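Local coordinates for monosaccharide ABC transporter substrate-binding protein, CUT2 family (Bradyrhizobium sp., PDB 4YHS) that probably binds a monosaccharide in the periplasm and delivers it to a CUT2-family ABC transporter for uptake, at residues K141-N149 / Q302-I313; T226-E236 / T251-L261. One frame throughout, in Å; residues are numbered along the deposited sequence.

Contact 1: residues K141-N149 / Q302-I313; sequences KIPVIDLVN and QGRIAVDQAVRI
I145 drops into the hollow that A306, Q309, A310 and I313 leave on the helix facing strand 144-147, and each of its branches finds a different wall. Its CG2 lies 3.9 Å from A306 CB, while CG1 rests over the methyl of A310. CD1 reaches out to meet CD1 of I313 tip to tip at 3.7 Å. The torsion chi1 of -49° puts CG2 anti to the backbone N and CG1 anti to the carbonyl carbon, and the two branches part toward A306 and A310. The side of the hollow formed by Q309 is polar: Q309 crosses I145 obliquely, OE1 beside CG2, while its NE2 bonds to the backbone O of V320.

L147 fills the next hollow. CD1 settles 3.3 Å from the backbone O of Q302, close to G303, and 4.0 Å from A306 CB; the small residues let it come down on the helix backbone. At the other end P143 and I313 slide past each other, with P143 CG 3.5 Å from I313 CG2. V148 lies across the side chain of Q302, where a water donates to both V148 O and Q302 OE1; NE2 of Q302 goes to D297 O.

The axes run at 167°, 8.9 Å apart: a helix laid nearly antiparallel on a strand of the central sheet, as in the alpha/beta lobes of periplasmic binding proteins.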
loop_
_atom_site.group_PDB
_atom_site.type_symbol
_atom_site.label_atom_id
_atom_site.label_comp_id
_atom_site.label_asym_id
_atom_site.label_seq_id
_atom_site.Cartn_x
_atom_site.Cartn_y
_atom_site.Cartn_z
ATOM N N LYS A 141 15.504 -23.448 8.424
ATOM C CA LYS A 141 14.797 -22.975 9.611
ATOM C C LYS A 141 14.904 -21.462 9.811
ATOM O O LYS A 141 14.885 -20.955 10.932
ATOM C CB LYS A 141 15.316 -23.695 10.849
ATOM C CG LYS A 141 15.291 -25.201 10.707
ATOM C CD LYS A 141 15.984 -25.879 11.888
ATOM C CE LYS A 141 14.996 -26.261 12.973
ATOM N NZ LYS A 141 14.625 -27.678 12.822
ATOM N N ILE A 142 14.983 -20.744 8.705
ATOM C CA ILE A 142 14.942 -19.290 8.728
ATOM C C ILE A 142 13.532 -18.772 8.359
ATOM O O ILE A 142 13.052 -19.045 7.264
ATOM C CB ILE A 142 15.992 -18.720 7.759
ATOM C CG1 ILE A 142 17.417 -19.093 8.235
ATOM C CG2 ILE A 142 15.839 -17.205 7.631
ATOM C CD1 ILE A 142 18.494 -18.798 7.222
ATOM N N PRO A 143 12.877 -18.025 9.265
ATOM C CA PRO A 143 11.536 -17.518 8.941
ATOM C C PRO A 143 11.576 -16.544 7.770
ATOM O O PRO A 143 12.506 -15.726 7.696
ATOM C CB PRO A 143 11.103 -16.797 10.220
ATOM C CG PRO A 143 11.988 -17.283 11.281
ATOM C CD PRO A 143 13.271 -17.678 10.640
ATOM N N VAL A 144 10.579 -16.618 6.893
ATOM C CA VAL A 144 10.488 -15.708 5.756
ATOM C C VAL A 144 9.156 -14.967 5.869
ATOM O O VAL A 144 8.085 -15.582 5.920
ATOM C CB VAL A 144 10.593 -16.448 4.400
ATOM C CG1 VAL A 144 10.524 -15.463 3.257
ATOM C CG2 VAL A 144 11.900 -17.267 4.332
ATOM N N ILE A 145 9.241 -13.640 5.876
ATOM C CA ILE A 145 8.067 -12.767 5.979
ATOM C C ILE A 145 7.748 -12.110 4.628
ATOM O O ILE A 145 8.620 -11.500 4.004
ATOM C CB ILE A 145 8.310 -11.643 6.999
ATOM C CG1 ILE A 145 8.864 -12.178 8.307
ATOM C CG2 ILE A 145 7.046 -10.857 7.241
ATOM C CD1 ILE A 145 7.993 -13.128 8.987
ATOM N N ASP A 146 6.492 -12.219 4.214
ATOM C CA ASP A 146 5.965 -11.639 2.988
ATOM C C ASP A 146 5.478 -10.205 3.251
ATOM O O ASP A 146 4.444 -9.996 3.894
ATOM C CB ASP A 146 4.829 -12.562 2.493
ATOM C CG ASP A 146 4.165 -12.102 1.225
ATOM O OD1 ASP A 146 4.553 -11.061 0.623
ATOM O OD2 ASP A 146 3.226 -12.843 0.842
ATOM N N LEU A 147 6.209 -9.227 2.716
ATOM C CA LEU A 147 5.963 -7.794 2.986
ATOM C C LEU A 147 5.419 -7.094 1.746
ATOM O O LEU A 147 6.042 -7.132 0.668
ATOM C CB LEU A 147 7.251 -7.112 3.470
ATOM C CG LEU A 147 7.256 -5.574 3.612
ATOM C CD1 LEU A 147 6.288 -5.061 4.658
ATOM C CD2 LEU A 147 8.662 -5.073 3.955
ATOM N N VAL A 148 4.219 -6.537 1.903
ATOM C CA VAL A 148 3.545 -5.656 0.943
ATOM C C VAL A 148 2.984 -6.343 -0.306
ATOM O O VAL A 148 1.789 -6.178 -0.602
ATOM C CB VAL A 148 4.453 -4.502 0.477
ATOM C CG1 VAL A 148 3.703 -3.661 -0.576
ATOM C CG2 VAL A 148 4.805 -3.556 1.658
ATOM N N ASN A 149 3.816 -7.072 -1.047
ATOM C CA ASN A 149 3.444 -7.464 -2.414
ATOM C C ASN A 149 2.691 -8.780 -2.566
ATOM O O ASN A 149 1.823 -8.885 -3.433
ATOM C CB ASN A 149 4.681 -7.540 -3.307
ATOM C CG ASN A 149 5.176 -6.197 -3.703
ATOM O OD1 ASN A 149 4.473 -5.197 -3.552
ATOM N ND2 ASN A 149 6.386 -6.153 -4.259
ATOM N N GLN A 302 3.049 -1.420 7.555
ATOM C CA GLN A 302 3.318 -2.730 6.963
ATOM C C GLN A 302 4.777 -3.121 7.187
ATOM O O GLN A 302 5.051 -4.261 7.586
ATOM C CB GLN A 302 2.971 -2.738 5.484
ATOM C CG GLN A 302 1.469 -2.693 5.257
ATOM C CD GLN A 302 1.109 -2.587 3.801
ATOM O OE1 GLN A 302 1.555 -3.394 2.978
ATOM N NE2 GLN A 302 0.316 -1.570 3.453
ATOM N N GLY A 303 5.696 -2.182 6.995
ATOM C CA GLY A 303 7.095 -2.411 7.307
ATOM C C GLY A 303 7.344 -2.726 8.777
ATOM O O GLY A 303 8.016 -3.722 9.098
ATOM N N ARG A 304 6.823 -1.898 9.672
ATOM C CA ARG A 304 6.963 -2.171 11.119
ATOM C C ARG A 304 6.413 -3.551 11.548
ATOM O O ARG A 304 7.042 -4.236 12.334
ATOM C CB ARG A 304 6.240 -1.102 11.953
ATOM C CG ARG A 304 6.707 0.342 11.779
ATOM C CD ARG A 304 6.084 1.212 12.859
ATOM N NE ARG A 304 6.513 2.634 12.818
ATOM C CZ ARG A 304 7.525 3.129 13.530
ATOM N NH1 ARG A 304 8.253 2.328 14.319
ATOM N NH2 ARG A 304 7.816 4.440 13.485
ATOM N N ILE A 305 5.216 -3.912 11.072
ATOM C CA ILE A 305 4.599 -5.179 11.433
ATOM C C ILE A 305 5.453 -6.361 10.984
ATOM O O ILE A 305 5.591 -7.326 11.725
ATOM C CB ILE A 305 3.166 -5.297 10.848
ATOM C CG1 ILE A 305 2.235 -4.406 11.684
ATOM C CG2 ILE A 305 2.649 -6.763 10.889
ATOM C CD1 ILE A 305 0.882 -4.225 11.128
ATOM N N ALA A 306 6.031 -6.289 9.784
ATOM C CA ALA A 306 6.908 -7.362 9.299
ATOM C C ALA A 306 8.083 -7.607 10.244
ATOM O O ALA A 306 8.445 -8.740 10.521
ATOM C CB ALA A 306 7.441 -7.023 7.915
ATOM N N VAL A 307 8.684 -6.529 10.731
ATOM C CA VAL A 307 9.783 -6.652 11.667
ATOM C C VAL A 307 9.290 -7.268 12.971
ATOM O O VAL A 307 9.909 -8.213 13.488
ATOM C CB VAL A 307 10.452 -5.294 11.949
ATOM C CG1 VAL A 307 11.463 -5.378 13.123
ATOM C CG2 VAL A 307 11.145 -4.790 10.696
ATOM N N ASP A 308 8.184 -6.750 13.507
ATOM C CA ASP A 308 7.628 -7.305 14.744
ATOM C C ASP A 308 7.283 -8.786 14.614
ATOM O O ASP A 308 7.600 -9.598 15.491
ATOM C CB ASP A 308 6.376 -6.545 15.179
ATOM C CG ASP A 308 5.875 -6.997 16.550
ATOM O OD1 ASP A 308 6.661 -6.925 17.510
ATOM O OD2 ASP A 308 4.709 -7.436 16.681
ATOM N N GLN A 309 6.641 -9.140 13.508
ATOM C CA GLN A 309 6.344 -10.524 13.222
ATOM C C GLN A 309 7.620 -11.406 13.238
ATOM O O GLN A 309 7.640 -12.491 13.838
ATOM C CB GLN A 309 5.659 -10.633 11.860
ATOM C CG GLN A 309 4.152 -10.320 11.832
ATOM C CD GLN A 309 3.642 -10.213 10.426
ATOM O OE1 GLN A 309 4.385 -9.817 9.527
ATOM N NE2 GLN A 309 2.398 -10.615 10.207
ATOM N N ALA A 310 8.667 -10.957 12.549
ATOM C CA ALA A 310 9.904 -11.726 12.470
ATOM C C ALA A 310 10.446 -11.990 13.862
ATOM O O ALA A 310 10.822 -13.110 14.187
ATOM C CB ALA A 310 10.943 -11.012 11.647
ATOM N N VAL A 311 10.485 -10.945 14.679
ATOM C CA VAL A 311 11.044 -11.058 16.031
ATOM C C VAL A 311 10.199 -12.030 16.859
ATOM O O VAL A 311 10.732 -12.923 17.523
ATOM C CB VAL A 311 11.137 -9.658 16.689
ATOM C CG1 VAL A 311 11.535 -9.759 18.173
ATOM C CG2 VAL A 311 12.170 -8.784 15.903
ATOM N N ARG A 312 8.883 -11.906 16.773
ATOM C CA ARG A 312 7.998 -12.783 17.559
ATOM C C ARG A 312 8.229 -14.261 17.195
ATOM O O ARG A 312 8.305 -15.126 18.078
ATOM C CB ARG A 312 6.523 -12.404 17.349
ATOM C CG ARG A 312 6.087 -11.123 18.047
ATOM C CD ARG A 312 4.675 -10.655 17.595
ATOM N NE ARG A 312 4.213 -9.556 18.438
ATOM C CZ ARG A 312 3.751 -9.702 19.678
ATOM N NH1 ARG A 312 3.680 -10.918 20.230
ATOM N NH2 ARG A 312 3.353 -8.632 20.380
ATOM N N ILE A 313 8.353 -14.531 15.896
ATOM C CA ILE A 313 8.603 -15.886 15.409
ATOM C C ILE A 313 9.939 -16.378 15.965
ATOM O O ILE A 313 10.019 -17.456 16.572
ATOM C CB ILE A 313 8.576 -15.913 13.856
ATOM C CG1 ILE A 313 7.163 -15.672 13.337
ATOM C CG2 ILE A 313 9.086 -17.239 13.274
ATOM C CD1 ILE A 313 7.135 -15.250 11.890
HETATM O O HOH W 1 0.242 -4.200 0.688
#

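Contact 2: residues T226-E236 / T251-L261; sequences TGKEVQAKLVE and TAVTAEAAQGL
Q231 and T254 meet where the two helices come close. The hydroxyl of T254 donates to OE1 of Q231 at 2.8 Å, approaching from above the carbonyl plane, 46° out of it. The bend at chi2 of Q231 (-59°) folds its amide back beside T254, and NE2 is held in turn by D225 O. T254 OG1 also accepts from the hydroxyl of the N-cap residue T251, OG1 to OG1 2.7 Å, so a short relay runs from the start of helix 252-264 into helix 228-241.

Packing is tight around this pair. CG2 of T254 presses on CG2 of V235 at 3.6 Å, and F191 of strand 186-191 touches Q231, V235 and T254 as well. Without the threonine's hydroxyl and methyl, as with an alanine here, Q231 OE1 and the T251 hydroxyl would probably lose their shared partner, and a gap would be likely to open beside V235 CG2.

Small residues keep the crossing close: A232 and A257 put their methyls 4.2 Å apart. Farther along, L261 pushes CD1 to 3.4 Å from A232 O, also touching V235. Near the helix starts, V253 nestles against the backbone of T226 and G227.

The solvent side is looser. The aliphatic part of K228 lies on A257, CG to CB 3.8 Å, before the chain bends, and its NZ stays 6.6 Å from E256 OE2, too far for a salt bridge. Exposed T226 only brushes T251, methyl to methyl, and E236 lays its CG along L261 at the far edge.

The helices cross at -64°, 8.6 Å between axes, neighbours on the same face of the parallel sheet 216-218, 186-191, 247-250, 272-275: the layered Rossmann-like packing of a periplasmic-binding-protein lobe.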
loop_
_atom_site.group_PDB
_atom_site.type_symbol
_atom_site.label_atom_id
_atom_site.label_comp_id
_atom_site.label_asym_id
_atom_site.label_seq_id
_atom_site.Cartn_x
_atom_site.Cartn_y
_atom_site.Cartn_z
ATOM N N THR A 226 0.685 4.347 -15.961
ATOM C CA THR A 226 0.770 5.335 -14.880
ATOM C C THR A 226 1.793 6.429 -15.195
ATOM O O THR A 226 2.620 6.773 -14.359
ATOM C CB THR A 226 1.140 4.675 -13.543
ATOM O OG1 THR A 226 2.211 3.754 -13.763
ATOM C CG2 THR A 226 -0.068 3.930 -12.943
ATOM N N GLY A 227 1.745 6.911 -16.427
ATOM C CA GLY A 227 2.490 8.074 -16.866
ATOM C C GLY A 227 1.627 9.321 -16.760
ATOM O O GLY A 227 0.426 9.285 -17.032
ATOM N N LYS A 228 2.247 10.425 -16.354
ATOM C CA LYS A 228 1.539 11.684 -16.158
ATOM C C LYS A 228 0.828 12.144 -17.420
ATOM O O LYS A 228 -0.330 12.552 -17.361
ATOM C CB LYS A 228 2.513 12.767 -15.690
ATOM C CG LYS A 228 1.852 14.025 -15.163
ATOM C CD LYS A 228 2.779 15.244 -15.231
ATOM C CE LYS A 228 4.254 14.907 -14.955
ATOM N NZ LYS A 228 4.476 14.186 -13.666
ATOM N N GLU A 229 1.505 12.085 -18.562
ATOM C CA GLU A 229 0.917 12.616 -19.796
ATOM C C GLU A 229 -0.227 11.735 -20.272
ATOM O O GLU A 229 -1.246 12.230 -20.746
ATOM C CB GLU A 229 1.964 12.727 -20.919
ATOM C CG GLU A 229 3.061 13.761 -20.690
ATOM C CD GLU A 229 3.936 13.439 -19.488
ATOM O OE1 GLU A 229 4.249 12.242 -19.272
ATOM O OE2 GLU A 229 4.296 14.383 -18.749
ATOM N N VAL A 230 -0.013 10.424 -20.184
ATOM C CA VAL A 230 -1.016 9.435 -20.550
ATOM C C VAL A 230 -2.311 9.658 -19.760
ATOM O O VAL A 230 -3.390 9.746 -20.339
ATOM C CB VAL A 230 -0.484 8.006 -20.303
ATOM C CG1 VAL A 230 -1.603 6.981 -20.391
ATOM C CG2 VAL A 230 0.627 7.668 -21.303
ATOM N N GLN A 231 -2.191 9.751 -18.445
ATOM C CA GLN A 231 -3.365 9.940 -17.565
ATOM C C GLN A 231 -3.998 11.330 -17.727
ATOM O O GLN A 231 -5.228 11.471 -17.724
ATOM C CB GLN A 231 -2.990 9.709 -16.106
ATOM C CG GLN A 231 -2.606 8.252 -15.719
ATOM C CD GLN A 231 -3.698 7.237 -15.983
ATOM O OE1 GLN A 231 -4.845 7.477 -15.673
ATOM N NE2 GLN A 231 -3.336 6.091 -16.557
ATOM N N ALA A 232 -3.182 12.363 -17.887
ATOM C CA ALA A 232 -3.738 13.689 -18.176
ATOM C C ALA A 232 -4.578 13.705 -19.461
ATOM O O ALA A 232 -5.673 14.284 -19.485
ATOM C CB ALA A 232 -2.626 14.719 -18.253
ATOM N N LYS A 233 -4.082 13.063 -20.526
ATOM C CA LYS A 233 -4.795 12.998 -21.794
ATOM C C LYS A 233 -6.121 12.248 -21.624
ATOM O O LYS A 233 -7.136 12.692 -22.133
ATOM C CB LYS A 233 -3.899 12.342 -22.865
ATOM C CG LYS A 233 -4.574 12.029 -24.205
ATOM C CD LYS A 233 -5.031 13.256 -24.949
ATOM C CE LYS A 233 -5.527 12.872 -26.345
ATOM N NZ LYS A 233 -6.369 13.947 -26.932
ATOM N N LEU A 234 -6.127 11.157 -20.864
ATOM C CA LEU A 234 -7.382 10.463 -20.573
ATOM C C LEU A 234 -8.396 11.389 -19.864
ATOM O O LEU A 234 -9.579 11.423 -20.213
ATOM C CB LEU A 234 -7.125 9.221 -19.714
ATOM C CG LEU A 234 -6.256 8.130 -20.347
ATOM C CD1 LEU A 234 -5.876 7.059 -19.307
ATOM C CD2 LEU A 234 -6.906 7.528 -21.584
ATOM N N VAL A 235 -7.939 12.112 -18.853
ATOM C CA VAL A 235 -8.845 12.991 -18.108
ATOM C C VAL A 235 -9.335 14.120 -19.018
ATOM O O VAL A 235 -10.534 14.438 -19.034
ATOM C CB VAL A 235 -8.178 13.558 -16.845
ATOM C CG1 VAL A 235 -9.081 14.606 -16.185
ATOM C CG2 VAL A 235 -7.883 12.468 -15.859
ATOM N N GLU A 236 -8.433 14.696 -19.809
ATOM C CA GLU A 236 -8.825 15.736 -20.773
ATOM C C GLU A 236 -9.946 15.243 -21.676
ATOM O O GLU A 236 -10.996 15.880 -21.820
ATOM C CB GLU A 236 -7.634 16.171 -21.626
ATOM C CG GLU A 236 -6.598 16.998 -20.902
ATOM C CD GLU A 236 -5.320 17.152 -21.710
ATOM O OE1 GLU A 236 -5.424 17.456 -22.917
ATOM O OE2 GLU A 236 -4.217 16.952 -21.148
ATOM N N THR A 251 -5.901 6.454 -10.453
ATOM C CA THR A 251 -4.601 6.311 -9.822
ATOM C C THR A 251 -4.149 7.640 -9.217
ATOM O O THR A 251 -4.636 8.735 -9.574
ATOM C CB THR A 251 -3.505 5.838 -10.785
ATOM O OG1 THR A 251 -3.150 6.908 -11.657
ATOM C CG2 THR A 251 -3.964 4.611 -11.618
ATOM N N ALA A 252 -3.182 7.547 -8.316
ATOM C CA ALA A 252 -2.590 8.755 -7.741
ATOM C C ALA A 252 -1.994 9.619 -8.834
ATOM O O ALA A 252 -2.083 10.845 -8.794
ATOM C CB ALA A 252 -1.523 8.382 -6.702
ATOM N N VAL A 253 -1.380 8.985 -9.827
ATOM C CA VAL A 253 -0.834 9.714 -10.967
ATOM C C VAL A 253 -1.931 10.548 -11.658
ATOM O O VAL A 253 -1.719 11.702 -12.063
ATOM C CB VAL A 253 -0.190 8.741 -11.976
ATOM C CG1 VAL A 253 0.276 9.482 -13.226
ATOM C CG2 VAL A 253 0.973 8.029 -11.298
ATOM N N THR A 254 -3.098 9.932 -11.813
ATOM C CA THR A 254 -4.249 10.575 -12.435
ATOM C C THR A 254 -4.714 11.798 -11.630
ATOM O O THR A 254 -4.933 12.897 -12.174
ATOM C CB THR A 254 -5.446 9.603 -12.534
ATOM O OG1 THR A 254 -5.030 8.332 -13.055
ATOM C CG2 THR A 254 -6.503 10.179 -13.443
ATOM N N ALA A 255 -4.875 11.600 -10.331
ATOM C CA ALA A 255 -5.348 12.689 -9.442
ATOM C C ALA A 255 -4.333 13.822 -9.414
ATOM O O ALA A 255 -4.716 14.988 -9.484
ATOM C CB ALA A 255 -5.575 12.179 -8.066
ATOM N N GLU A 256 -3.047 13.491 -9.313
ATOM C CA GLU A 256 -2.035 14.551 -9.305
ATOM C C GLU A 256 -2.012 15.323 -10.611
ATOM O O GLU A 256 -1.969 16.556 -10.602
ATOM C CB GLU A 256 -0.651 13.993 -9.010
ATOM C CG GLU A 256 -0.534 13.341 -7.654
ATOM C CD GLU A 256 0.851 12.728 -7.422
ATOM O OE1 GLU A 256 0.945 11.535 -7.034
ATOM O OE2 GLU A 256 1.834 13.459 -7.632
ATOM N N ALA A 257 -2.071 14.614 -11.742
ATOM C CA ALA A 257 -2.028 15.280 -13.038
ATOM C C ALA A 257 -3.307 16.091 -13.295
ATOM O O ALA A 257 -3.253 17.137 -13.947
ATOM C CB ALA A 257 -1.781 14.243 -14.174
ATOM N N ALA A 258 -4.440 15.651 -12.735
ATOM C CA ALA A 258 -5.737 16.298 -12.979
ATOM C C ALA A 258 -5.830 17.678 -12.317
ATOM O O ALA A 258 -6.598 18.540 -12.759
ATOM C CB ALA A 258 -6.876 15.393 -12.482
ATOM N N GLN A 259 -5.024 17.914 -11.284
ATOM C CA GLN A 259 -5.108 19.193 -10.554
ATOM C C GLN A 259 -4.890 20.376 -11.495
ATOM O O GLN A 259 -5.623 21.395 -11.464
ATOM C CB GLN A 259 -4.083 19.225 -9.431
ATOM C CG GLN A 259 -4.215 18.173 -8.372
ATOM C CD GLN A 259 -3.060 18.259 -7.405
ATOM O OE1 GLN A 259 -3.208 18.716 -6.266
ATOM N NE2 GLN A 259 -1.890 17.847 -7.868
ATOM N N GLY A 260 -3.883 20.248 -12.358
ATOM C CA GLY A 260 -3.528 21.324 -13.275
ATOM C C GLY A 260 -4.555 21.523 -14.365
ATOM O O GLY A 260 -4.861 22.659 -14.787
ATOM N N LEU A 261 -5.076 20.403 -14.862
ATOM C CA LEU A 261 -6.154 20.411 -15.853
ATOM C C LEU A 261 -7.412 21.064 -15.310
ATOM O O LEU A 261 -8.082 21.850 -15.994
ATOM C CB LEU A 261 -6.491 18.973 -16.292
ATOM C CG LEU A 261 -5.335 18.075 -16.710
ATOM C CD1 LEU A 261 -5.890 16.733 -17.180
ATOM C CD2 LEU A 261 -4.489 18.720 -17.787
#

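In the fold
The two contacts belong to different lobes of the binding protein, on opposite sides of the chain's centre. Contact 1 joins a helix to the mixed sheet that holds strand 144-147; contact 2 pairs two helices beside the four-stranded parallel sheet. Their centres are 35 Å apart and their nearest atoms about 14 Å, so they do not touch, although 226-261 is nested in the chain between the segments of contact 1. Each contact has a side chain near a bound Bis-Tris, probably from the crystallisation liquor: V148 about 6 Å away in contact 1, T226 about 5 Å in contact 2. That is consistent with a ligand pocket in the cleft between the lobes.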